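Local coordinates for NAD-dependent aldehyde dehydrogenase (Burkholderia multivorans, PDB 5UJU), which probably oxidises aldehydes to carboxylic acids with NAD as the electron acceptor, as members of the aldehyde dehydrogenase family do, at residues L130-S134 and G157-Q161; S134-A138 and F149-F153; T144-A148 and C214-T218. All coordinates share one frame; numbering follows the deposited sequence.

Interaction 1: L130-S134 and G157-Q161; sequences LNRAS and GPHAQ
Asn131 and Ser134, on either side of the break between two successive helices, both hydrogen-bond the side-chain amide of Gln161. Asn131 ND2 donates to Gln161 OE1 over 2.9 Å, at an N-H...O angle of 154° and tilted from the plane of the acceptor's carbonyl. The two amides stand almost perpendicular, their planes 86° apart. On the other end of the Gln161 group, NE2 gives a longer but straight bond of 3.3 Å to Ser134 OG, which lies in the amide plane. With oxygen and nitrogen both engaged, the amide's orientation is fixed: a flip would set donor against donor at Asn131.

Ser134 OG also donates a hydrogen bond to Asn131 O at 2.7 Å. That carbonyl accepts from Ser134 N as well, so two donors meet on one oxygen where the chain breaks between helices.

The remaining contact is van der Waals packing of carbons on polar groups. Pro158 CD lies 3.6 Å from Ser134 OG, and the CB of Leu130 approaches the Gln161 amide.

Asn131 ND2 has a further partner in Tyr46 OH, while Phe37 packs on Asn131, Pro158 and Gln161. Within the aldehyde dehydrogenase fold, one glutamine amide in the first turn of helix 158-175 thus bridges the junction of helices 97-132 and 134-145, with Leu130 reaching helices 217-230 and 245-260.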
loop_
_atom_site.group_PDB
_atom_site.type_symbol
_atom_site.label_atom_id
_atom_site.label_comp_id
_atom_site.label_asym_id
_atom_site.label_seq_id
_atom_site.Cartn_x
_atom_site.Cartn_y
_atom_site.Cartn_z
ATOM N N LEU A 130 0.411 -20.056 -20.761
ATOM C CA LEU A 130 -1.015 -19.766 -20.731
ATOM C C LEU A 130 -1.487 -19.261 -22.089
ATOM O O LEU A 130 -2.535 -19.690 -22.582
ATOM C CB LEU A 130 -1.322 -18.755 -19.634
ATOM C CG LEU A 130 -1.137 -19.214 -18.185
ATOM C CD1 LEU A 130 -1.370 -18.028 -17.262
ATOM C CD2 LEU A 130 -2.111 -20.330 -17.869
ATOM N N ASN A 131 -0.692 -18.399 -22.740
ATOM C CA ASN A 131 -1.061 -17.939 -24.078
ATOM C C ASN A 131 -1.184 -19.107 -25.048
ATOM O O ASN A 131 -2.129 -19.160 -25.845
ATOM C CB ASN A 131 -0.054 -16.918 -24.608
ATOM C CG ASN A 131 -0.494 -16.314 -25.925
ATOM O OD1 ASN A 131 0.218 -16.379 -26.919
ATOM N ND2 ASN A 131 -1.675 -15.707 -25.931
ATOM N N ARG A 132 -0.246 -20.063 -24.993
ATOM C CA ARG A 132 -0.354 -21.224 -25.873
ATOM C C ARG A 132 -1.590 -22.062 -25.584
ATOM O O ARG A 132 -2.060 -22.768 -26.480
ATOM C CB ARG A 132 0.890 -22.113 -25.777
ATOM C CG ARG A 132 2.142 -21.494 -26.366
ATOM C CD ARG A 132 3.243 -22.544 -26.514
ATOM N NE ARG A 132 4.096 -22.603 -25.328
ATOM C CZ ARG A 132 5.110 -21.778 -25.088
ATOM N NH1 ARG A 132 5.410 -20.820 -25.957
ATOM N NH2 ARG A 132 5.823 -21.914 -23.977
ATOM N N ALA A 133 -2.121 -22.007 -24.362
ATOM C CA ALA A 133 -3.335 -22.724 -23.986
ATOM C C ALA A 133 -4.595 -21.873 -24.140
ATOM O O ALA A 133 -5.640 -22.224 -23.575
ATOM C CB ALA A 133 -3.228 -23.225 -22.539
ATOM N N SER A 134 -4.525 -20.779 -24.910
ATOM C CA SER A 134 -5.618 -19.808 -24.925
ATOM C C SER A 134 -6.915 -20.428 -25.416
ATOM O O SER A 134 -7.996 -20.075 -24.931
ATOM C CB SER A 134 -5.256 -18.601 -25.792
ATOM O OG SER A 134 -4.338 -17.755 -25.127
ATOM N N GLY A 157 -8.279 -15.195 -22.228
ATOM C CA GLY A 157 -6.928 -15.524 -22.625
ATOM C C GLY A 157 -6.053 -14.288 -22.743
ATOM O O GLY A 157 -5.668 -13.684 -21.743
ATOM N N PRO A 158 -5.747 -13.881 -23.980
ATOM C CA PRO A 158 -4.804 -12.761 -24.196
ATOM C C PRO A 158 -5.008 -11.518 -23.337
ATOM O O PRO A 158 -4.023 -10.999 -22.800
ATOM C CB PRO A 158 -5.009 -12.453 -25.685
ATOM C CG PRO A 158 -5.325 -13.772 -26.277
ATOM C CD PRO A 158 -6.081 -14.568 -25.235
ATOM N N HIS A 159 -6.240 -11.010 -23.194
ATOM C CA HIS A 159 -6.421 -9.789 -22.402
ATOM C C HIS A 159 -6.130 -10.036 -20.924
ATOM O O HIS A 159 -5.547 -9.174 -20.250
ATOM C CB HIS A 159 -7.837 -9.229 -22.583
ATOM C CG HIS A 159 -8.083 -8.628 -23.931
ATOM N ND1 HIS A 159 -9.283 -8.045 -24.276
ATOM C CD2 HIS A 159 -7.286 -8.517 -25.019
ATOM C CE1 HIS A 159 -9.221 -7.613 -25.522
ATOM N NE2 HIS A 159 -8.018 -7.885 -25.995
ATOM N N ALA A 160 -6.516 -11.211 -20.405
ATOM C CA ALA A 160 -6.169 -11.553 -19.028
ATOM C C ALA A 160 -4.669 -11.720 -18.883
ATOM O O ALA A 160 -4.079 -11.271 -17.890
ATOM C CB ALA A 160 -6.883 -12.831 -18.585
ATOM N N GLN A 161 -4.042 -12.360 -19.875
ATOM C CA GLN A 161 -2.593 -12.503 -19.879
ATOM C C GLN A 161 -1.904 -11.141 -19.950
ATOM O O GLN A 161 -0.891 -10.918 -19.276
ATOM C CB GLN A 161 -2.189 -13.416 -21.038
ATOM C CG GLN A 161 -2.738 -14.838 -20.877
ATOM C CD GLN A 161 -3.055 -15.508 -22.190
ATOM O OE1 GLN A 161 -2.668 -15.027 -23.255
ATOM N NE2 GLN A 161 -3.757 -16.637 -22.123
#

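Interaction 2: S134-A138 and F149-F153; sequences SFEIA and FMMAF
Phe153 and Ala138 meet at the closest backbone approach of two consecutive helices of the aldehyde dehydrogenase fold, joined by a short connection and packed at a steep angle: the segments 134-138 and 149-153 run at 122° to each other, their axes 9.1 Å apart.

Phe153 can be followed outward. Its CB lies 3.8 Å from the CB of Ala138, whose methyl also rests on the Phe153 backbone at CA. With CG anti to the backbone N (chi1 -179°), the ring is sent across to the other helix. CD1 still borders Ala138 CB, at the edge of the ring, and comes near Ser134 O. Next is CE1, which reaches the CB of Ser134 at 3.6 Å and at the same time stands over the centre of the Phe135 ring, 3.8 Å above its plane. CZ keeps in touch with Ser134 CB. The rings of Phe135 and Phe153 are inclined obliquely, neither stacked nor edge-to-face.

Phe149 completes the aromatic group: its CE2 touches the Ala138 methyl, and its CZ meets Phe135 edge to edge. Outside the pair, Pro41 and Asn51 pack on Phe135, and Pro158 of the next helix on Phe153. Beyond the rings, the methyl of Ala152 packs against a backbone oxygen, its CB 3.4 Å from Ala138 O.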
loop_
_atom_site.group_PDB
_atom_site.type_symbol
_atom_site.label_atom_id
_atom_site.label_comp_id
_atom_site.label_asym_id
_atom_site.label_seq_id
_atom_site.Cartn_x
_atom_site.Cartn_y
_atom_site.Cartn_z
ATOM N N SER A 134 -4.525 -20.779 -24.910
ATOM C CA SER A 134 -5.618 -19.808 -24.925
ATOM C C SER A 134 -6.915 -20.428 -25.416
ATOM O O SER A 134 -7.996 -20.075 -24.931
ATOM C CB SER A 134 -5.256 -18.601 -25.792
ATOM O OG SER A 134 -4.338 -17.755 -25.127
ATOM N N PHE A 135 -6.838 -21.330 -26.396
ATOM C CA PHE A 135 -8.061 -21.941 -26.907
ATOM C C PHE A 135 -8.688 -22.861 -25.869
ATOM O O PHE A 135 -9.903 -22.830 -25.663
ATOM C CB PHE A 135 -7.782 -22.686 -28.206
ATOM C CG PHE A 135 -7.734 -21.789 -29.410
ATOM C CD1 PHE A 135 -8.907 -21.302 -29.973
ATOM C CD2 PHE A 135 -6.522 -21.439 -29.985
ATOM C CE1 PHE A 135 -8.872 -20.471 -31.078
ATOM C CE2 PHE A 135 -6.478 -20.620 -31.093
ATOM C CZ PHE A 135 -7.655 -20.131 -31.638
ATOM N N GLU A 136 -7.875 -23.701 -25.211
ATOM C CA GLU A 136 -8.398 -24.545 -24.139
ATOM C C GLU A 136 -9.019 -23.707 -23.029
ATOM O O GLU A 136 -10.100 -24.029 -22.519
ATOM C CB GLU A 136 -7.280 -25.421 -23.570
ATOM C CG GLU A 136 -7.674 -26.171 -22.318
ATOM C CD GLU A 136 -6.499 -26.908 -21.667
ATOM O OE1 GLU A 136 -5.359 -26.730 -22.120
ATOM O OE2 GLU A 136 -6.734 -27.669 -20.718
ATOM N N ILE A 137 -8.342 -22.628 -22.640
ATOM C CA ILE A 137 -8.862 -21.726 -21.617
ATOM C C ILE A 137 -10.127 -21.007 -22.111
ATOM O O ILE A 137 -11.091 -20.826 -21.356
ATOM C CB ILE A 137 -7.755 -20.743 -21.196
ATOM C CG1 ILE A 137 -6.633 -21.504 -20.466
ATOM C CG2 ILE A 137 -8.303 -19.626 -20.313
ATOM C CD1 ILE A 137 -5.389 -20.671 -20.190
ATOM N N ALA A 138 -10.163 -20.619 -23.384
ATOM C CA ALA A 138 -11.354 -19.934 -23.895
ATOM C C ALA A 138 -12.601 -20.798 -23.735
ATOM O O ALA A 138 -13.642 -20.324 -23.259
ATOM C CB ALA A 138 -11.156 -19.550 -25.358
ATOM N N PHE A 149 -17.899 -17.093 -27.477
ATOM C CA PHE A 149 -16.547 -17.624 -27.652
ATOM C C PHE A 149 -15.515 -16.517 -27.855
ATOM O O PHE A 149 -14.434 -16.544 -27.252
ATOM C CB PHE A 149 -16.482 -18.615 -28.809
ATOM C CG PHE A 149 -15.090 -19.177 -29.008
ATOM C CD1 PHE A 149 -14.282 -18.732 -30.044
ATOM C CD2 PHE A 149 -14.582 -20.107 -28.121
ATOM C CE1 PHE A 149 -12.998 -19.235 -30.210
ATOM C CE2 PHE A 149 -13.294 -20.609 -28.274
ATOM C CZ PHE A 149 -12.506 -20.173 -29.326
ATOM N N MET A 150 -15.810 -15.549 -28.725
ATOM C CA MET A 150 -14.810 -14.526 -29.024
ATOM C C MET A 150 -14.414 -13.751 -27.771
ATOM O O MET A 150 -13.221 -13.513 -27.535
ATOM C CB MET A 150 -15.316 -13.577 -30.106
ATOM C CG MET A 150 -14.290 -12.545 -30.559
ATOM S SD MET A 150 -12.821 -13.250 -31.356
ATOM C CE MET A 150 -13.549 -14.168 -32.716
ATOM N N MET A 151 -15.391 -13.356 -26.946
ATOM C CA MET A 151 -15.049 -12.687 -25.693
ATOM C C MET A 151 -14.379 -13.646 -24.713
ATOM O O MET A 151 -13.464 -13.260 -23.975
ATOM C CB MET A 151 -16.296 -12.078 -25.054
ATOM C CG MET A 151 -16.005 -11.489 -23.674
ATOM S SD MET A 151 -17.441 -10.713 -22.890
ATOM C CE MET A 151 -17.633 -9.290 -23.952
ATOM N N ALA A 152 -14.837 -14.892 -24.667
ATOM C CA ALA A 152 -14.202 -15.854 -23.775
ATOM C C ALA A 152 -12.724 -16.004 -24.117
ATOM O O ALA A 152 -11.873 -16.017 -23.224
ATOM C CB ALA A 152 -14.925 -17.196 -23.860
ATOM N N PHE A 153 -12.400 -16.037 -25.409
ATOM C CA PHE A 153 -11.006 -16.108 -25.833
ATOM C C PHE A 153 -10.237 -14.847 -25.441
ATOM O O PHE A 153 -9.204 -14.919 -24.771
ATOM C CB PHE A 153 -10.942 -16.328 -27.347
ATOM C CG PHE A 153 -9.542 -16.437 -27.882
ATOM C CD1 PHE A 153 -8.886 -17.670 -27.911
ATOM C CD2 PHE A 153 -8.877 -15.315 -28.350
ATOM C CE1 PHE A 153 -7.589 -17.775 -28.395
ATOM C CE2 PHE A 153 -7.578 -15.413 -28.838
ATOM C CZ PHE A 153 -6.929 -16.646 -28.855
#

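Interaction 3: T144-A148 and C214-T218; sequences TTGQA and CTFPT
Thr145 and Gln147 reach across to the loop that leads into helix 217-230, one with a methyl group and the other with an amide. Thr145 CG2 packs against two successive carbonyl oxygens, 3.3 Å from Cys214 O and 3.4 Å from Thr215 O, and also touches Pro217 CD. Gln147 lays its NE2 over one face of the Phe216 ring, 3.2 Å above the plane and displaced toward the rim, where CE2 and CZ are the nearest carbons. The amide plane is inclined by 53° to the ring. NE2 is also close to Thr215 O, but the angle is too poor for a hydrogen bond.

A water makes the polar connection instead. It donates to Thr215 O over 3.2 Å and, weakly, to Gln147 OE1, bridging the two segments where the direct contact is badly aligned.

The next shell shows what sets these groups in place. Thr145 OG1 accepts from Gln147 N at 3.2 Å and 166°, an ST turn at the end of the helix; the same hydroxyl is hydrogen-bonded to Val141 O, one helical turn earlier. Held on that side (chi1 71°), the threonine has its CG2 anti to the carbonyl carbon, where the methyl faces the carbonyls of 214-215. Gly146, with positive phi, lets the chain turn out of the helix, and from there the extended Gln147 side chain runs over to Phe216.

Further out, Ala152 and Ala155 of helix 149-156 pack on Gln147, and Pro246 of helix 245-260 on Pro217. The contact joins the C-terminal end of helix 134-145 to the loop between strand 191-211, paired in parallel with 234-238, and helix 217-230, a strand-loop-helix connection consistent with the Rossmann-like NAD-binding domain of this family.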
loop_
_atom_site.group_PDB
_atom_site.type_symbol
_atom_site.label_atom_id
_atom_site.label_comp_id
_atom_site.label_asym_id
_atom_site.label_seq_id
_atom_site.Cartn_x
_atom_site.Cartn_y
_atom_site.Cartn_z
ATOM N N THR A 144 -18.245 -21.915 -18.383
ATOM C CA THR A 144 -18.553 -21.624 -16.990
ATOM C C THR A 144 -19.189 -20.260 -16.810
ATOM O O THR A 144 -20.155 -20.135 -16.056
ATOM C CB THR A 144 -17.298 -21.711 -16.090
ATOM O OG1 THR A 144 -16.246 -20.900 -16.625
ATOM C CG2 THR A 144 -16.830 -23.139 -15.989
ATOM N N THR A 145 -18.680 -19.238 -17.499
ATOM C CA THR A 145 -19.169 -17.873 -17.337
ATOM C C THR A 145 -20.315 -17.529 -18.274
ATOM O O THR A 145 -21.053 -16.580 -17.996
ATOM C CB THR A 145 -18.040 -16.868 -17.579
ATOM O OG1 THR A 145 -17.716 -16.844 -18.980
ATOM C CG2 THR A 145 -16.805 -17.259 -16.778
ATOM N N GLY A 146 -20.460 -18.247 -19.381
ATOM C CA GLY A 146 -21.464 -17.929 -20.374
ATOM C C GLY A 146 -21.030 -16.929 -21.421
ATOM O O GLY A 146 -21.850 -16.554 -22.278
ATOM N N GLN A 147 -19.779 -16.468 -21.376
ATOM C CA GLN A 147 -19.290 -15.564 -22.406
ATOM C C GLN A 147 -19.293 -16.251 -23.766
ATOM O O GLN A 147 -18.935 -17.428 -23.887
ATOM C CB GLN A 147 -17.878 -15.072 -22.065
ATOM C CG GLN A 147 -17.874 -13.977 -21.018
ATOM C CD GLN A 147 -16.500 -13.644 -20.479
ATOM O OE1 GLN A 147 -15.478 -14.042 -21.033
ATOM N NE2 GLN A 147 -16.470 -12.880 -19.400
ATOM N N ALA A 148 -19.726 -15.514 -24.788
ATOM C CA ALA A 148 -19.607 -15.989 -26.159
ATOM C C ALA A 148 -18.138 -16.222 -26.498
ATOM O O ALA A 148 -17.234 -15.637 -25.896
ATOM C CB ALA A 148 -20.224 -14.985 -27.144
ATOM N N CYS A 214 -17.046 -15.173 -10.672
ATOM C CA CYS A 214 -17.787 -16.106 -11.524
ATOM C C CYS A 214 -17.903 -15.645 -12.976
ATOM O O CYS A 214 -18.207 -16.475 -13.842
ATOM C CB CYS A 214 -19.185 -16.385 -10.961
ATOM S SG CYS A 214 -20.370 -15.032 -11.096
ATOM N N THR A 215 -17.664 -14.360 -13.270
ATOM C CA THR A 215 -17.807 -13.833 -14.627
ATOM C C THR A 215 -16.478 -13.663 -15.353
ATOM O O THR A 215 -16.398 -13.931 -16.554
ATOM C CB THR A 215 -18.503 -12.468 -14.602
ATOM O OG1 THR A 215 -17.890 -11.665 -13.589
ATOM C CG2 THR A 215 -19.995 -12.618 -14.305
ATOM N N PHE A 216 -15.442 -13.178 -14.674
ATOM C CA PHE A 216 -14.127 -12.977 -15.288
ATOM C C PHE A 216 -13.069 -13.657 -14.433
ATOM O O PHE A 216 -12.204 -12.995 -13.836
ATOM C CB PHE A 216 -13.824 -11.489 -15.472
ATOM C CG PHE A 216 -14.649 -10.835 -16.555
ATOM C CD1 PHE A 216 -15.935 -10.388 -16.297
ATOM C CD2 PHE A 216 -14.139 -10.686 -17.840
ATOM C CE1 PHE A 216 -16.696 -9.799 -17.297
ATOM C CE2 PHE A 216 -14.900 -10.091 -18.852
ATOM C CZ PHE A 216 -16.180 -9.656 -18.575
ATOM N N PRO A 217 -13.075 -14.995 -14.403
ATOM C CA PRO A 217 -12.171 -15.709 -13.481
ATOM C C PRO A 217 -10.700 -15.426 -13.735
ATOM O O PRO A 217 -9.945 -15.187 -12.778
ATOM C CB PRO A 217 -12.532 -17.187 -13.714
ATOM C CG PRO A 217 -13.118 -17.233 -15.103
ATOM C CD PRO A 217 -13.852 -15.912 -15.257
ATOM N N THR A 218 -10.264 -15.434 -14.998
ATOM C CA THR A 218 -8.857 -15.151 -15.265
ATOM C C THR A 218 -8.580 -13.648 -15.331
ATOM O O THR A 218 -7.564 -13.181 -14.809
ATOM C CB THR A 218 -8.411 -15.844 -16.555
ATOM O OG1 THR A 218 -9.240 -15.425 -17.648
ATOM C CG2 THR A 218 -8.496 -17.364 -16.400
HETATM O O HOH W 1 -13.946 -14.010 -18.674
#

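All three contacts are buried, and none involves the second subunit, yet their chemistry differs. Interaction 1 is a polar network at a break between helices, interaction 2 an apolar aromatic cluster between helix faces, and interaction 3 a mixed contact of methyl, amide, ring and water against loop carbonyls. Ser134 belongs to both of the first two, offering its hydroxyl to one and its CB to the other. Interactions 2 and 3 share helix 134-145, using its beginning and its end. Helix 149-156 supplies one side of interaction 2 and runs directly into helix 158-175 of interaction 1, while Ala160 against Thr218 reaches from interaction 1 to interaction 3.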